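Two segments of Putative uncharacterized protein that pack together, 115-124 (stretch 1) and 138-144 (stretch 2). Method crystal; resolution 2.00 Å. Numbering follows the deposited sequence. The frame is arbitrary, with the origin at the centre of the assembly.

Stretch 1 (115-124) IINKLKGKRA
Stretch 2, residues 138-144: QWFSLEN

A helix end can dock onto a strand without a direct hydrogen bond, through packing around one aromatic ring; these two segments are a compact example. Residues 115-120 close a helix begun earlier in the chain, with phi/psi near -60/-45, drifting to -73/-62 at Lys 120, and i to i+4 bonds from Leu 119 N to Ile 115 O (2.9 Å), Lys 120 N to Ile 116 O (2.7 Å) and Gly 121 N to Asn 117 O (2.9 Å). Gly 121 then leaves helical geometry at phi/psi 81/-149, a positive phi glycine tolerates readily. Lys 122 (-75/-4) and Arg 123 (-70/165) follow, and Ala 124 CA lies 5.7 Å from Phe 140 CA. The strand, 139-141, is extended (phi -90 to -121, psi 143 to 155); its N-to-C direction lies 45° from that of the helix, the axes 9.8 Å apart at closest approach.

The CA-to-CB bond of Phe 140 (chi1 66°, p; chi2 -85°) points toward stretch 1, and this residue is the most covered by the contact. Lys 120 CB sits over its ring face, 4.0 Å from the centroid and 7° off the normal, a CH-pi contact. That lysine, t, t, p, t, leads its amine away, so aliphatic carbon meets the ring. Leu 119 CB reaches Phe 140 CZ at 3.6 Å, with chi1 -98° and chi2 27° between wells, while Ile 116 (m, t) brings CG2 to 3.9 Å from Phe 140 CE1.

The CA-to-CB bond of Arg 123 (t, t, m, chi4 -85°) points toward stretch 2. Its NE lies 2.8 Å from Ser 141 O, but this carbonyl stands over the guanidinium face, at a poor angle for hydrogen bonding. Water supplies the link: Arg 123 NH2 donates to water 1 at 2.8 Å, and that water donates weakly to Leu 142 O at 3.5 Å.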

ATOM      1  N   ILE A 115      10.617  -4.681   1.562  1.00 29.57           N
ATOM      2  CA  ILE A 115      11.428  -4.500   0.348  1.00 30.47           C
ATOM      3  C   ILE A 115      12.905  -4.172   0.652  1.00 31.37           C
ATOM      4  O   ILE A 115      13.815  -4.770   0.065  1.00 32.07           O
ATOM      5  CB  ILE A 115      10.771  -3.471  -0.608  1.00 29.75           C
ATOM      6  CG1 ILE A 115       9.492  -4.085  -1.197  1.00 29.29           C
ATOM      7  CG2 ILE A 115      11.731  -3.017  -1.731  1.00 30.10           C
ATOM      8  CD1 ILE A 115       8.638  -3.130  -1.980  1.00 27.71           C
ATOM      9  N   ILE A 116      13.138  -3.240   1.570  1.00 32.22           N
ATOM     10  CA  ILE A 116      14.502  -2.906   2.001  1.00 32.85           C
ATOM     11  C   ILE A 116      15.226  -4.117   2.576  1.00 33.61           C
ATOM     12  O   ILE A 116      16.396  -4.356   2.252  1.00 33.35           O
ATOM     13  CB  ILE A 116      14.509  -1.721   3.002  1.00 32.80           C
ATOM     14  CG1 ILE A 116      14.046  -0.452   2.293  1.00 31.46           C
ATOM     15  CG2 ILE A 116      15.906  -1.495   3.606  1.00 32.75           C
ATOM     16  CD1 ILE A 116      13.769   0.672   3.227  1.00 33.00           C
ATOM     17  N   ASN A 117      14.532  -4.886   3.411  1.00 34.37           N
ATOM     18  CA  ASN A 117      15.132  -6.076   3.995  1.00 36.14           C
ATOM     19  C   ASN A 117      15.592  -7.071   2.934  1.00 36.72           C
ATOM     20  O   ASN A 117      16.699  -7.604   3.032  1.00 37.43           O
ATOM     21  CB  ASN A 117      14.182  -6.737   4.987  1.00 36.96           C
ATOM     22  CG  ASN A 117      13.967  -5.908   6.234  1.00 38.41           C
ATOM     23  OD1 ASN A 117      14.622  -4.876   6.449  1.00 41.23           O
ATOM     24  ND2 ASN A 117      13.033  -6.353   7.071  1.00 41.30           N
ATOM     25  N   LYS A 118      14.756  -7.305   1.921  1.00 36.86           N
ATOM     26  CA  LYS A 118      15.110  -8.153   0.783  1.00 37.92           C
ATOM     27  C   LYS A 118      16.326  -7.601   0.035  1.00 39.32           C
ATOM     28  O   LYS A 118      17.315  -8.311  -0.171  1.00 39.09           O
ATOM     29  CB  LYS A 118      13.927  -8.282  -0.178  1.00 37.83           C
ATOM     30  CG  LYS A 118      14.039  -9.450  -1.156  1.00 37.35           C
ATOM     31  CD  LYS A 118      12.935  -9.406  -2.214  1.00 37.41           C
ATOM     32  CE  LYS A 118      11.571  -9.702  -1.637  1.00 35.58           C
ATOM     33  NZ  LYS A 118      10.598  -9.978  -2.717  1.00 34.17           N
ATOM     34  N   LEU A 119      16.248  -6.329  -0.353  1.00 40.77           N
ATOM     35  CA  LEU A 119      17.352  -5.625  -1.025  1.00 42.32           C
ATOM     36  C   LEU A 119      18.676  -5.670  -0.243  1.00 44.07           C
ATOM     37  O   LEU A 119      19.742  -5.906  -0.823  1.00 44.26           O
ATOM     38  CB  LEU A 119      16.960  -4.168  -1.287  1.00 42.09           C
ATOM     39  CG  LEU A 119      16.420  -3.685  -2.638  1.00 42.08           C
ATOM     40  CD1 LEU A 119      15.716  -4.769  -3.437  1.00 42.53           C
ATOM     41  CD2 LEU A 119      15.523  -2.479  -2.437  1.00 41.63           C
ATOM     42  N   LYS A 120      18.594  -5.453   1.066  1.00 45.80           N
ATOM     43  CA  LYS A 120      19.770  -5.380   1.931  1.00 48.09           C
ATOM     44  C   LYS A 120      20.403  -6.755   2.174  1.00 49.81           C
ATOM     45  O   LYS A 120      21.560  -6.989   1.806  1.00 49.78           O
ATOM     46  CB  LYS A 120      19.376  -4.717   3.252  1.00 48.05           C
ATOM     47  CG  LYS A 120      20.507  -4.281   4.164  1.00 48.95           C
ATOM     48  CD  LYS A 120      20.054  -3.157   5.101  1.00 50.68           C
ATOM     49  CE  LYS A 120      18.781  -3.515   5.864  1.00 50.84           C
ATOM     50  NZ  LYS A 120      18.107  -2.310   6.435  1.00 53.73           N
ATOM     51  N   GLY A 121      19.635  -7.655   2.784  1.00 51.88           N
ATOM     52  CA  GLY A 121      20.132  -8.960   3.209  1.00 54.37           C
ATOM     53  C   GLY A 121      20.884  -8.859   4.525  1.00 56.29           C
ATOM     54  O   GLY A 121      20.570  -8.004   5.370  1.00 56.35           O
ATOM     55  N   LYS A 122      21.877  -9.734   4.700  1.00 58.20           N
ATOM     56  CA  LYS A 122      22.739  -9.717   5.893  1.00 59.96           C
ATOM     57  C   LYS A 122      23.761  -8.570   5.864  1.00 61.00           C
ATOM     58  O   LYS A 122      24.524  -8.370   6.824  1.00 61.28           O
ATOM     59  CB  LYS A 122      23.440 -11.062   6.087  1.00 59.98           C
ATOM     60  CG  LYS A 122      22.643 -12.047   6.936  1.00 61.09           C
ATOM     61  CD  LYS A 122      23.539 -13.108   7.580  1.00 62.18           C
ATOM     62  CE  LYS A 122      24.325 -12.547   8.763  1.00 62.65           C
ATOM     63  NZ  LYS A 122      25.151 -13.599   9.414  1.00 63.55           N
ATOM     64  N   ARG A 123      23.764  -7.828   4.756  1.00 62.07           N
ATOM     65  CA  ARG A 123      24.571  -6.619   4.608  1.00 63.03           C
ATOM     66  C   ARG A 123      24.047  -5.477   5.491  1.00 63.32           C
ATOM     67  O   ARG A 123      22.927  -5.541   6.020  1.00 63.34           O
ATOM     68  CB  ARG A 123      24.600  -6.185   3.134  1.00 63.28           C
ATOM     69  CG  ARG A 123      25.529  -5.011   2.846  1.00 64.28           C
ATOM     70  CD  ARG A 123      25.225  -4.365   1.507  1.00 66.25           C
ATOM     71  NE  ARG A 123      25.754  -5.135   0.379  1.00 67.18           N
ATOM     72  CZ  ARG A 123      27.001  -5.045  -0.085  1.00 67.55           C
ATOM     73  NH1 ARG A 123      27.879  -4.224   0.485  1.00 67.46           N
ATOM     74  NH2 ARG A 123      27.369  -5.782  -1.127  1.00 67.80           N
ATOM     75  N   ALA A 124      24.886  -4.452   5.654  1.00 63.80           N
ATOM     76  CA  ALA A 124      24.529  -3.205   6.339  1.00 63.96           C
ATOM     77  C   ALA A 124      25.300  -2.024   5.742  1.00 63.99           C
ATOM     78  O   ALA A 124      25.881  -2.127   4.658  1.00 63.93           O
ATOM     79  CB  ALA A 124      24.792  -3.315   7.851  1.00 64.04           C
ATOM     80  N   GLN A 138      21.453   5.779   6.662  1.00 41.71           N
ATOM     81  CA  GLN A 138      22.627   5.113   6.108  1.00 40.92           C
ATOM     82  C   GLN A 138      22.312   4.495   4.749  1.00 39.85           C
ATOM     83  O   GLN A 138      21.173   4.112   4.470  1.00 39.74           O
ATOM     84  CB  GLN A 138      23.155   4.037   7.071  1.00 41.50           C
ATOM     85  CG  GLN A 138      23.743   4.588   8.382  1.00 44.37           C
ATOM     86  CD  GLN A 138      25.071   5.301   8.183  1.00 45.84           C
ATOM     87  OE1 GLN A 138      25.134   6.538   8.127  1.00 49.20           O
ATOM     88  NE2 GLN A 138      26.143   4.524   8.064  1.00 48.88           N
ATOM     89  N   TRP A 139      23.324   4.404   3.901  1.00 38.37           N
ATOM     90  CA  TRP A 139      23.187   3.666   2.661  1.00 37.04           C
ATOM     91  C   TRP A 139      23.590   2.215   2.866  1.00 36.23           C
ATOM     92  O   TRP A 139      24.390   1.892   3.768  1.00 36.29           O
ATOM     93  CB  TRP A 139      24.078   4.253   1.574  1.00 36.36           C
ATOM     94  CG  TRP A 139      23.891   5.698   1.345  1.00 37.20           C
ATOM     95  CD1 TRP A 139      24.557   6.714   1.960  1.00 35.90           C
ATOM     96  CD2 TRP A 139      22.984   6.308   0.422  1.00 36.98           C
ATOM     97  NE1 TRP A 139      24.120   7.924   1.479  1.00 35.94           N
ATOM     98  CE2 TRP A 139      23.154   7.703   0.532  1.00 38.35           C
ATOM     99  CE3 TRP A 139      22.045   5.811  -0.491  1.00 34.49           C
ATOM    100  CZ2 TRP A 139      22.421   8.609  -0.239  1.00 36.93           C
ATOM    101  CZ3 TRP A 139      21.321   6.703  -1.254  1.00 38.20           C
ATOM    102  CH2 TRP A 139      21.506   8.092  -1.122  1.00 37.56           C
ATOM    103  N   PHE A 140      23.018   1.348   2.041  1.00 34.25           N
ATOM    104  CA  PHE A 140      23.628   0.067   1.740  1.00 33.76           C
ATOM    105  C   PHE A 140      23.838   0.034   0.233  1.00 33.58           C
ATOM    106  O   PHE A 140      23.166   0.756  -0.507  1.00 33.22           O
ATOM    107  CB  PHE A 140      22.823  -1.133   2.263  1.00 33.34           C
ATOM    108  CG  PHE A 140      21.468  -1.324   1.615  1.00 33.16           C
ATOM    109  CD1 PHE A 140      20.358  -0.635   2.085  1.00 33.11           C
ATOM    110  CD2 PHE A 140      21.298  -2.249   0.576  1.00 32.87           C
ATOM    111  CE1 PHE A 140      19.099  -0.818   1.498  1.00 33.59           C
ATOM    112  CE2 PHE A 140      20.053  -2.448  -0.019  1.00 33.39           C
ATOM    113  CZ  PHE A 140      18.950  -1.728   0.446  1.00 33.62           C
ATOM    114  N   SER A 141      24.800  -0.759  -0.213  1.00 33.53           N
ATOM    115  CA  SER A 141      25.147  -0.776  -1.625  1.00 33.66           C
ATOM    116  C   SER A 141      24.811  -2.136  -2.181  1.00 33.85           C
ATOM    117  O   SER A 141      24.972  -3.144  -1.486  1.00 34.08           O
ATOM    118  CB  SER A 141      26.637  -0.493  -1.806  1.00 33.85           C
ATOM    119  OG  SER A 141      26.994   0.734  -1.189  1.00 34.75           O
ATOM    120  N   LEU A 142      24.330  -2.183  -3.419  1.00 33.78           N
ATOM    121  CA  LEU A 142      24.202  -3.464  -4.107  1.00 34.42           C
ATOM    122  C   LEU A 142      25.605  -3.923  -4.526  1.00 35.33           C
ATOM    123  O   LEU A 142      26.578  -3.207  -4.286  1.00 35.14           O
ATOM    124  CB  LEU A 142      23.249  -3.364  -5.307  1.00 34.10           C
ATOM    125  CG  LEU A 142      21.805  -2.906  -5.023  1.00 33.97           C
ATOM    126  CD1 LEU A 142      20.981  -2.826  -6.315  1.00 32.36           C
ATOM    127  CD2 LEU A 142      21.088  -3.786  -3.991  1.00 32.03           C
ATOM    128  N   GLU A 143      25.696  -5.116  -5.122  1.00 36.31           N
ATOM    129  CA  GLU A 143      26.953  -5.665  -5.637  1.00 38.05           C
ATOM    130  C   GLU A 143      27.585  -4.791  -6.713  1.00 36.29           C
ATOM    131  O   GLU A 143      28.789  -4.580  -6.694  1.00 36.58           O
ATOM    132  CB  GLU A 143      26.736  -7.073  -6.202  1.00 37.98           C
ATOM    133  CG  GLU A 143      26.426  -8.155  -5.155  1.00 40.63           C
ATOM    134  CD  GLU A 143      26.115  -9.501  -5.791  1.00 39.06           C
ATOM    135  OE1 GLU A 143      26.926  -9.970  -6.635  1.00 45.42           O
ATOM    136  OE2 GLU A 143      25.061 -10.092  -5.446  1.00 46.61           O
ATOM    137  N   ASN A 144      26.768  -4.288  -7.644  1.00 35.32           N
ATOM    138  CA  ASN A 144      27.226  -3.392  -8.715  1.00 33.73           C
ATOM    139  C   ASN A 144      27.469  -1.923  -8.326  1.00 32.63           C
ATOM    140  O   ASN A 144      27.693  -1.069  -9.190  1.00 32.85           O
ATOM    141  CB  ASN A 144      26.251  -3.449  -9.895  1.00 34.26           C
ATOM    142  CG  ASN A 144      24.880  -2.806  -9.593  1.00 34.13           C
ATOM    143  OD1 ASN A 144      24.053  -2.686 -10.498  1.00 36.27           O
ATOM    144  ND2 ASN A 144      24.642  -2.398  -8.345  1.00 29.39           N
TER
HETATM  145  O   HOH W   1      29.309  -4.334  -2.455  1.00 38.47           O